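Local coordinates for protein probable chitinase A (Chromobacterium violaceum, PDB 4TX8) that probably hydrolyses internal glycosidic bonds of chitin as a family 18 glycoside hydrolase and also carries a family 5/12 carbohydrate-binding module, at residues T371-L376 / V382-A387; S287-Q292 / K321-G326; M315-S320 / A367-C372. All coordinates share one frame; numbering follows the deposited sequence.

Contact 1 of 3, residues T371-L376 / V382-A387; sequences TCLTTL and VKPAQA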
loop_
_atom_site.group_PDB
_atom_site.type_symbol
_atom_site.label_atom_id
_atom_site.label_comp_id
_atom_site.label_asym_id
_atom_site.label_seq_id
_atom_site.Cartn_x
_atom_site.Cartn_y
_atom_site.Cartn_z
ATOM N N THR A 371 -17.565 3.859 -5.792
ATOM C CA THR A 371 -18.996 3.699 -6.040
ATOM C C THR A 371 -19.264 3.184 -7.453
ATOM O O THR A 371 -20.198 2.416 -7.671
ATOM C CB THR A 371 -19.764 5.017 -5.829
ATOM O OG1 THR A 371 -19.346 5.983 -6.804
ATOM C CG2 THR A 371 -19.515 5.560 -4.430
ATOM N N CYS A 372 -18.439 3.609 -8.407
ATOM C CA CYS A 372 -18.548 3.125 -9.779
ATOM C C CYS A 372 -18.300 1.624 -9.831
ATOM O O CYS A 372 -19.079 0.876 -10.421
ATOM C CB CYS A 372 -17.561 3.854 -10.697
ATOM S SG CYS A 372 -17.496 3.218 -12.393
ATOM N N LEU A 373 -17.215 1.187 -9.202
ATOM C CA LEU A 373 -16.874 -0.228 -9.167
ATOM C C LEU A 373 -17.909 -1.055 -8.402
ATOM O O LEU A 373 -18.285 -2.139 -8.843
ATOM C CB LEU A 373 -15.486 -0.423 -8.551
ATOM C CG LEU A 373 -14.291 -0.086 -9.449
ATOM C CD1 LEU A 373 -13.014 0.071 -8.633
ATOM C CD2 LEU A 373 -14.108 -1.151 -10.518
ATOM N N THR A 374 -18.382 -0.538 -7.270
ATOM C CA THR A 374 -19.256 -1.315 -6.391
ATOM C C THR A 374 -20.737 -1.286 -6.774
ATOM O O THR A 374 -21.444 -2.270 -6.569
ATOM C CB THR A 374 -19.144 -0.843 -4.923
ATOM O OG1 THR A 374 -19.463 0.551 -4.835
ATOM C CG2 THR A 374 -17.735 -1.079 -4.388
ATOM N N THR A 375 -21.216 -0.165 -7.310
ATOM C CA THR A 375 -22.647 -0.012 -7.566
ATOM C C THR A 375 -22.984 0.517 -8.956
ATOM O O THR A 375 -24.142 0.827 -9.231
ATOM C CB THR A 375 -23.303 0.940 -6.548
ATOM O OG1 THR A 375 -22.781 2.261 -6.731
ATOM C CG2 THR A 375 -23.046 0.479 -5.121
ATOM N N LEU A 376 -21.974 0.634 -9.815
ATOM C CA LEU A 376 -22.165 1.104 -11.187
ATOM C C LEU A 376 -22.723 2.527 -11.246
ATOM O O LEU A 376 -23.305 2.929 -12.251
ATOM C CB LEU A 376 -23.088 0.149 -11.957
ATOM C CG LEU A 376 -22.465 -0.683 -13.079
ATOM C CD1 LEU A 376 -21.215 -1.390 -12.594
ATOM C CD2 LEU A 376 -23.474 -1.690 -13.615
ATOM N N VAL A 382 -15.507 5.065 -18.277
ATOM C CA VAL A 382 -15.173 3.662 -18.060
ATOM C C VAL A 382 -16.124 3.038 -17.042
ATOM O O VAL A 382 -16.214 3.490 -15.899
ATOM C CB VAL A 382 -13.714 3.498 -17.583
ATOM C CG1 VAL A 382 -13.422 2.045 -17.235
ATOM C CG2 VAL A 382 -12.752 4.002 -18.649
ATOM N N LYS A 383 -16.827 1.995 -17.469
ATOM C CA LYS A 383 -17.879 1.380 -16.666
ATOM C C LYS A 383 -17.695 -0.132 -16.577
ATOM O O LYS A 383 -17.473 -0.790 -17.593
ATOM C CB LYS A 383 -19.251 1.700 -17.269
ATOM C CG LYS A 383 -20.319 2.090 -16.264
ATOM C CD LYS A 383 -21.700 2.059 -16.903
ATOM C CE LYS A 383 -22.713 2.843 -16.083
ATOM N NZ LYS A 383 -24.105 2.671 -16.596
ATOM N N PRO A 384 -17.786 -0.690 -15.361
ATOM C CA PRO A 384 -17.741 -2.148 -15.198
ATOM C C PRO A 384 -18.899 -2.823 -15.928
ATOM O O PRO A 384 -19.956 -2.210 -16.080
ATOM C CB PRO A 384 -17.866 -2.342 -13.682
ATOM C CG PRO A 384 -17.475 -1.038 -13.089
ATOM C CD PRO A 384 -17.893 0.009 -14.071
ATOM N N ALA A 385 -18.699 -4.057 -16.381
ATOM C CA ALA A 385 -19.763 -4.802 -17.048
ATOM C C ALA A 385 -20.895 -5.068 -16.063
ATOM O O ALA A 385 -22.067 -4.840 -16.363
ATOM C CB ALA A 385 -19.232 -6.103 -17.620
ATOM N N GLN A 386 -20.525 -5.553 -14.884
ATOM C CA GLN A 386 -21.465 -5.714 -13.786
ATOM C C GLN A 386 -20.879 -5.078 -12.533
ATOM O O GLN A 386 -19.675 -4.841 -12.456
ATOM C CB GLN A 386 -21.778 -7.191 -13.545
ATOM C CG GLN A 386 -20.548 -8.084 -13.453
ATOM C CD GLN A 386 -20.871 -9.467 -12.916
ATOM O OE1 GLN A 386 -21.721 -9.622 -12.039
ATOM N NE2 GLN A 386 -20.193 -10.481 -13.442
ATOM N N ALA A 387 -21.733 -4.795 -11.557
ATOM C CA ALA A 387 -21.279 -4.220 -10.301
ATOM C C ALA A 387 -20.445 -5.231 -9.524
ATOM O O ALA A 387 -20.665 -6.438 -9.628
ATOM C CB ALA A 387 -22.464 -3.753 -9.471
#

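Contact 2 of 3, residues S287-Q292 / K321-G326; sequences SVIHVQ and KMLIEG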
loop_
_atom_site.group_PDB
_atom_site.type_symbol
_atom_site.label_atom_id
_atom_site.label_comp_id
_atom_site.label_asym_id
_atom_site.label_seq_id
_atom_site.Cartn_x
_atom_site.Cartn_y
_atom_site.Cartn_z
ATOM N N SER A 287 -4.588 -12.635 -1.091
ATOM C CA SER A 287 -5.630 -11.965 -0.316
ATOM C C SER A 287 -6.113 -10.713 -1.041
ATOM O O SER A 287 -7.318 -10.498 -1.193
ATOM C CB SER A 287 -5.128 -11.597 1.083
ATOM O OG SER A 287 -4.516 -12.701 1.722
ATOM N N VAL A 288 -5.170 -9.881 -1.477
ATOM C CA VAL A 288 -5.508 -8.705 -2.272
ATOM C C VAL A 288 -4.306 -8.220 -3.078
ATOM O O VAL A 288 -3.181 -8.198 -2.587
ATOM C CB VAL A 288 -6.042 -7.540 -1.386
ATOM C CG1 VAL A 288 -5.027 -7.147 -0.321
ATOM C CG2 VAL A 288 -6.417 -6.332 -2.242
ATOM N N ILE A 289 -4.538 -7.863 -4.335
ATOM C CA ILE A 289 -3.522 -7.146 -5.084
ATOM C C ILE A 289 -3.978 -5.707 -5.263
ATOM O O ILE A 289 -5.089 -5.445 -5.720
ATOM C CB ILE A 289 -3.226 -7.787 -6.459
ATOM C CG1 ILE A 289 -2.249 -6.907 -7.244
ATOM C CG2 ILE A 289 -4.511 -8.024 -7.252
ATOM C CD1 ILE A 289 -1.770 -7.516 -8.540
ATOM N N HIS A 290 -3.129 -4.772 -4.856
ATOM C CA HIS A 290 -3.408 -3.361 -5.062
ATOM C C HIS A 290 -2.287 -2.741 -5.880
ATOM O O HIS A 290 -1.253 -2.327 -5.348
ATOM C CB HIS A 290 -3.591 -2.631 -3.729
ATOM C CG HIS A 290 -2.768 -3.189 -2.609
ATOM N ND1 HIS A 290 -1.395 -3.271 -2.661
ATOM C CD2 HIS A 290 -3.130 -3.680 -1.399
ATOM C CE1 HIS A 290 -0.943 -3.795 -1.533
ATOM N NE2 HIS A 290 -1.976 -4.049 -0.751
ATOM N N VAL A 291 -2.502 -2.710 -7.189
ATOM C CA VAL A 291 -1.535 -2.164 -8.125
ATOM C C VAL A 291 -1.293 -0.687 -7.823
ATOM O O VAL A 291 -2.208 0.045 -7.449
ATOM C CB VAL A 291 -2.012 -2.362 -9.583
ATOM C CG1 VAL A 291 -1.313 -1.408 -10.540
ATOM C CG2 VAL A 291 -1.795 -3.805 -10.011
ATOM N N GLN A 292 -0.042 -0.265 -7.945
ATOM C CA GLN A 292 0.311 1.130 -7.750
ATOM C C GLN A 292 0.015 1.916 -9.023
ATOM O O GLN A 292 0.696 1.770 -10.034
ATOM C CB GLN A 292 1.786 1.255 -7.346
ATOM C CG GLN A 292 2.095 0.587 -6.000
ATOM C CD GLN A 292 3.583 0.408 -5.734
ATOM O OE1 GLN A 292 4.421 0.721 -6.575
ATOM N NE2 GLN A 292 3.913 -0.095 -4.551
ATOM N N LYS A 321 -10.769 -3.184 -13.437
ATOM C CA LYS A 321 -11.538 -4.025 -14.353
ATOM C C LYS A 321 -10.654 -5.065 -15.026
ATOM O O LYS A 321 -11.028 -6.230 -15.120
ATOM C CB LYS A 321 -12.238 -3.185 -15.422
ATOM C CG LYS A 321 -13.546 -2.571 -14.974
ATOM C CD LYS A 321 -14.180 -1.765 -16.094
ATOM C CE LYS A 321 -14.508 -2.645 -17.287
ATOM N NZ LYS A 321 -15.154 -1.868 -18.378
ATOM N N MET A 322 -9.482 -4.644 -15.487
ATOM C CA MET A 322 -8.567 -5.558 -16.163
ATOM C C MET A 322 -8.193 -6.739 -15.270
ATOM O O MET A 322 -8.114 -7.877 -15.735
ATOM C CB MET A 322 -7.308 -4.819 -16.620
ATOM C CG MET A 322 -7.562 -3.825 -17.743
ATOM S SD MET A 322 -6.067 -3.008 -18.320
ATOM C CE MET A 322 -5.146 -4.402 -18.972
ATOM N N LEU A 323 -7.988 -6.471 -13.985
ATOM C CA LEU A 323 -7.613 -7.522 -13.043
ATOM C C LEU A 323 -8.779 -8.455 -12.732
ATOM O O LEU A 323 -8.577 -9.631 -12.435
ATOM C CB LEU A 323 -7.070 -6.910 -11.752
ATOM C CG LEU A 323 -5.635 -6.388 -11.849
ATOM C CD1 LEU A 323 -5.276 -5.559 -10.630
ATOM C CD2 LEU A 323 -4.665 -7.548 -12.010
ATOM N N ILE A 324 -9.999 -7.934 -12.811
ATOM C CA ILE A 324 -11.178 -8.734 -12.495
ATOM C C ILE A 324 -11.726 -9.480 -13.713
ATOM O O ILE A 324 -12.050 -10.665 -13.619
ATOM C CB ILE A 324 -12.291 -7.862 -11.877
ATOM C CG1 ILE A 324 -11.787 -7.217 -10.581
ATOM C CG2 ILE A 324 -13.541 -8.692 -11.607
ATOM C CD1 ILE A 324 -12.753 -6.227 -9.966
ATOM N N GLU A 325 -11.826 -8.802 -14.854
ATOM C CA GLU A 325 -12.365 -9.438 -16.060
ATOM C C GLU A 325 -11.325 -10.307 -16.753
ATOM O O GLU A 325 -11.658 -11.300 -17.398
ATOM C CB GLU A 325 -12.875 -8.400 -17.068
ATOM C CG GLU A 325 -13.511 -7.160 -16.482
ATOM C CD GLU A 325 -14.950 -7.354 -16.080
ATOM O OE1 GLU A 325 -15.400 -8.515 -15.976
ATOM O OE2 GLU A 325 -15.633 -6.329 -15.865
ATOM N N GLY A 326 -10.063 -9.916 -16.631
ATOM C CA GLY A 326 -9.005 -10.560 -17.383
ATOM C C GLY A 326 -8.747 -9.804 -18.671
ATOM O O GLY A 326 -9.531 -8.937 -19.057
#

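Contact 3 of 3, residues M315-S320 / A367-C372; sequences MLVGGS and AKALTC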
loop_
_atom_site.group_PDB
_atom_site.type_symbol
_atom_site.label_atom_id
_atom_site.label_comp_id
_atom_site.label_asym_id
_atom_site.label_seq_id
_atom_site.Cartn_x
_atom_site.Cartn_y
_atom_site.Cartn_z
ATOM N N MET A 315 -8.929 5.578 -14.730
ATOM C CA MET A 315 -7.739 4.731 -14.687
ATOM C C MET A 315 -7.818 3.743 -13.534
ATOM O O MET A 315 -7.456 2.578 -13.671
ATOM C CB MET A 315 -6.471 5.585 -14.573
ATOM C CG MET A 315 -5.170 4.793 -14.441
ATOM S SD MET A 315 -3.674 5.759 -14.621
ATOM C CE MET A 315 -2.424 4.555 -14.251
ATOM N N LEU A 316 -8.309 4.215 -12.397
ATOM C CA LEU A 316 -8.475 3.348 -11.240
ATOM C C LEU A 316 -9.518 2.272 -11.530
ATOM O O LEU A 316 -9.318 1.098 -11.225
ATOM C CB LEU A 316 -8.877 4.155 -10.007
ATOM C CG LEU A 316 -7.919 5.271 -9.591
ATOM C CD1 LEU A 316 -8.434 5.959 -8.339
ATOM C CD2 LEU A 316 -6.511 4.731 -9.376
ATOM N N VAL A 317 -10.629 2.680 -12.131
ATOM C CA VAL A 317 -11.689 1.743 -12.477
ATOM C C VAL A 317 -11.204 0.783 -13.559
ATOM O O VAL A 317 -11.416 -0.429 -13.470
ATOM C CB VAL A 317 -12.960 2.475 -12.957
ATOM C CG1 VAL A 317 -14.015 1.477 -13.424
ATOM C CG2 VAL A 317 -13.514 3.352 -11.843
ATOM N N GLY A 318 -10.536 1.333 -14.572
ATOM C CA GLY A 318 -10.030 0.546 -15.683
ATOM C C GLY A 318 -8.986 -0.477 -15.273
ATOM O O GLY A 318 -9.053 -1.636 -15.682
ATOM N N GLY A 319 -8.019 -0.047 -14.468
ATOM C CA GLY A 319 -6.992 -0.944 -13.966
ATOM C C GLY A 319 -7.608 -2.083 -13.174
ATOM O O GLY A 319 -7.198 -3.239 -13.296
ATOM N N SER A 320 -8.611 -1.753 -12.370
ATOM C CA SER A 320 -9.285 -2.749 -11.550
ATOM C C SER A 320 -10.120 -3.706 -12.400
ATOM O O SER A 320 -10.166 -4.903 -12.123
ATOM C CB SER A 320 -10.155 -2.062 -10.497
ATOM O OG SER A 320 -9.366 -1.217 -9.673
ATOM N N ALA A 367 -13.545 8.213 -4.084
ATOM C CA ALA A 367 -14.943 7.886 -3.812
ATOM C C ALA A 367 -15.698 7.552 -5.097
ATOM O O ALA A 367 -16.494 6.611 -5.130
ATOM C CB ALA A 367 -15.625 9.034 -3.078
ATOM N N LYS A 368 -15.443 8.320 -6.153
ATOM C CA LYS A 368 -16.092 8.094 -7.442
ATOM C C LYS A 368 -15.722 6.736 -8.028
ATOM O O LYS A 368 -16.583 6.016 -8.535
ATOM C CB LYS A 368 -15.726 9.197 -8.434
ATOM C CG LYS A 368 -16.637 10.414 -8.396
ATOM C CD LYS A 368 -16.120 11.501 -9.326
ATOM C CE LYS A 368 -15.759 10.933 -10.691
ATOM N NZ LYS A 368 -14.951 11.886 -11.502
ATOM N N ALA A 369 -14.440 6.390 -7.958
ATOM C CA ALA A 369 -13.972 5.104 -8.465
ATOM C C ALA A 369 -14.584 3.946 -7.676
ATOM O O ALA A 369 -14.949 2.919 -8.248
ATOM C CB ALA A 369 -12.448 5.034 -8.422
ATOM N N LEU A 370 -14.707 4.120 -6.364
ATOM C CA LEU A 370 -15.273 3.084 -5.503
ATOM C C LEU A 370 -16.745 2.811 -5.800
ATOM O O LEU A 370 -17.132 1.665 -6.023
ATOM C CB LEU A 370 -15.112 3.463 -4.031
ATOM C CG LEU A 370 -13.709 3.312 -3.443
ATOM C CD1 LEU A 370 -13.677 3.837 -2.014
ATOM C CD2 LEU A 370 -13.258 1.857 -3.500
ATOM N N THR A 371 -17.565 3.859 -5.792
ATOM C CA THR A 371 -18.996 3.699 -6.040
ATOM C C THR A 371 -19.264 3.184 -7.453
ATOM O O THR A 371 -20.198 2.416 -7.671
ATOM C CB THR A 371 -19.764 5.017 -5.829
ATOM O OG1 THR A 371 -19.346 5.983 -6.804
ATOM C CG2 THR A 371 -19.515 5.560 -4.430
ATOM N N CYS A 372 -18.439 3.609 -8.407
ATOM C CA CYS A 372 -18.548 3.125 -9.779
ATOM C C CYS A 372 -18.300 1.624 -9.831
ATOM O O CYS A 372 -19.079 0.876 -10.421
ATOM C CB CYS A 372 -17.561 3.854 -10.697
ATOM S SG CYS A 372 -17.496 3.218 -12.393
#

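Contact 1 of 3, residues T371-L376 / V382-A387
Pro384 turns its pyrrolidine ring so that segment 371-376 meets it both at an edge and over its faces. At the CG-CD edge, Cys372 SG lies 3.6 Å from Pro384 CD. The sulfur gets there because it stands anti to its own backbone N (chi1 174°), and from the same place it forms the disulfide with Cys379. Beside it, the carbonyl oxygen of Cys372 lies 3.7 Å from Pro384 CG. Leu376 CD1 takes one face of the ring, with Pro384 CB at 3.6 Å. Leu373 CD2 comes from the opposite side and stays more distant, 4.2 Å from Pro384 CG.

Leu376 is the first residue beyond the helical backbone angles, with a positive phi of 61°. There its CB points toward 382-387, whereas those of Thr374 and Thr375 point away. Its chi1 of -111° lies about midway between two staggered positions. CD1 is thereby wedged between the proline and the backbone of the loop, 3.6 Å from Ala387 N. The Lys383 chain, extended beyond CG, brings CE to 3.9 Å from the backbone O of Leu376. Farther along, Ala387 CB sits 3.4 Å from Thr374 O, a close van der Waals approach of a methyl to a helix carbonyl.

Thr371 O takes two bonds from Thr375, from OG1 and from N, on opposite faces of its plane. The backbone of Leu373 is hydrogen-bonded to Tyr388. The Cys372-Cys379 disulfide pins the connection leaving helix 363-375, and the loop after it folds back on the helix's C-terminal end, outside the barrel, on its way to strand 393-397. Helix 313-325 flanks both segments, with Val317 touching Cys372, Leu373 and Val382.

Contact 2 of 3, residues S287-Q292 / K321-G326
Leu323 reaches across from its helix to the strand with a single methyl, CD1, and that methyl makes both contacts. It lies 3.9 Å from Val291 CG2, the two side chains meeting at a slant, and 4.3 Å from Ile289 CG2. The CB of Leu323 points toward the strand; CG is set anti to the carbonyl carbon (chi1 -77°), and a chi2 of 169° extends CD1 to the valine and isoleucine methyls. The backbones stay well apart: the nearest CA atoms, those of Ile289 and Leu323, are separated by 9.0 Å.

One shell out, strand alternation decides which residues take part. Ile289 and Val291 point toward the helix, whereas His290 between them points away and packs on Ser253, Ala346 and Met395 of the barrel strands. The strand itself is fixed by backbone bonds to Met254 on one neighbouring strand and to Ala346 on the other. Leu323 also touches Val345 of the adjacent strand 345-350. Farther out, the side chain of Val291 is about 8 Å from the bound calcium ion, and Gln292 NE2 bonds OD1 of Asp218, a ligand of that metal.

All three touching residues are buried and aliphatic, which implies that dispersion and the exclusion of water, rather than directional bonds, join strand to helix here.

Contact 3 of 3, residues M315-S320 / A367-C372
Ala369 packs against Leu316 and Val317 where the two helices come nearest, and its small side chain is consistent with the close approach. The CA atoms of Val317 and Ala369 are 5.7 Å apart, although the segment axes approach only to 9.3 Å, crossing at -39° with the chains running in the same general direction. Ala369 CB is met by two consecutive residues of the facing helix, Leu316 CB and Val317 CG2, each at 4.0 Å. The same CG2 slips down to 3.8 Å from Ala369 CA, close to the helix backbone itself. With CG1 anti to its backbone N (chi1 175°), Val317 straddles the next turn as well, since CG1 and CG2 are each 4.0 Å from Cys372 SG.

Within helix 315-320, Ser320 OG bonds Leu316 O at 2.8 Å with a C=O...O angle of 158°, so this buried hydroxyl is satisfied by its own helix.

The outer side is looser: Lys368 is exposed and makes no contact with 315-320. Its NZ bonds a citrate anion that probably comes from the crystallisation liquor, while Thr371 is only partly covered and gives its hydroxyl to Gln377 O. Facing inward instead, Leu316 reaches Phe347 and Val349 of strand 345-350. Two neighbouring helices laid side by side over the parallel strands are typical of the outer layer of a (βα)8, or TIM, barrel, the catalytic fold of GH18 enzymes.

How the contacts relate
From the N terminus, strand 288-292 opens contact 2, and helix 313-325 first supplies 315-320 to contact 3 and then closes contact 2 with 321-326. The chain goes on through strand 345-350 to helix 363-375, where 367-372 closes contact 3. Contacts 2 and 3 therefore cross. Contact 1 begins on the last residues of contact 3, sharing Thr371 and Cys372, and closes a short loop at 382-387. Contacts 2 and 1 follow in series but touch in space: Lys321 NZ is 2.7 Å from Lys383 O, a probable hydrogen bond. Together they tie a barrel strand to one outer helix, that helix to the next, and the latter to its following loop.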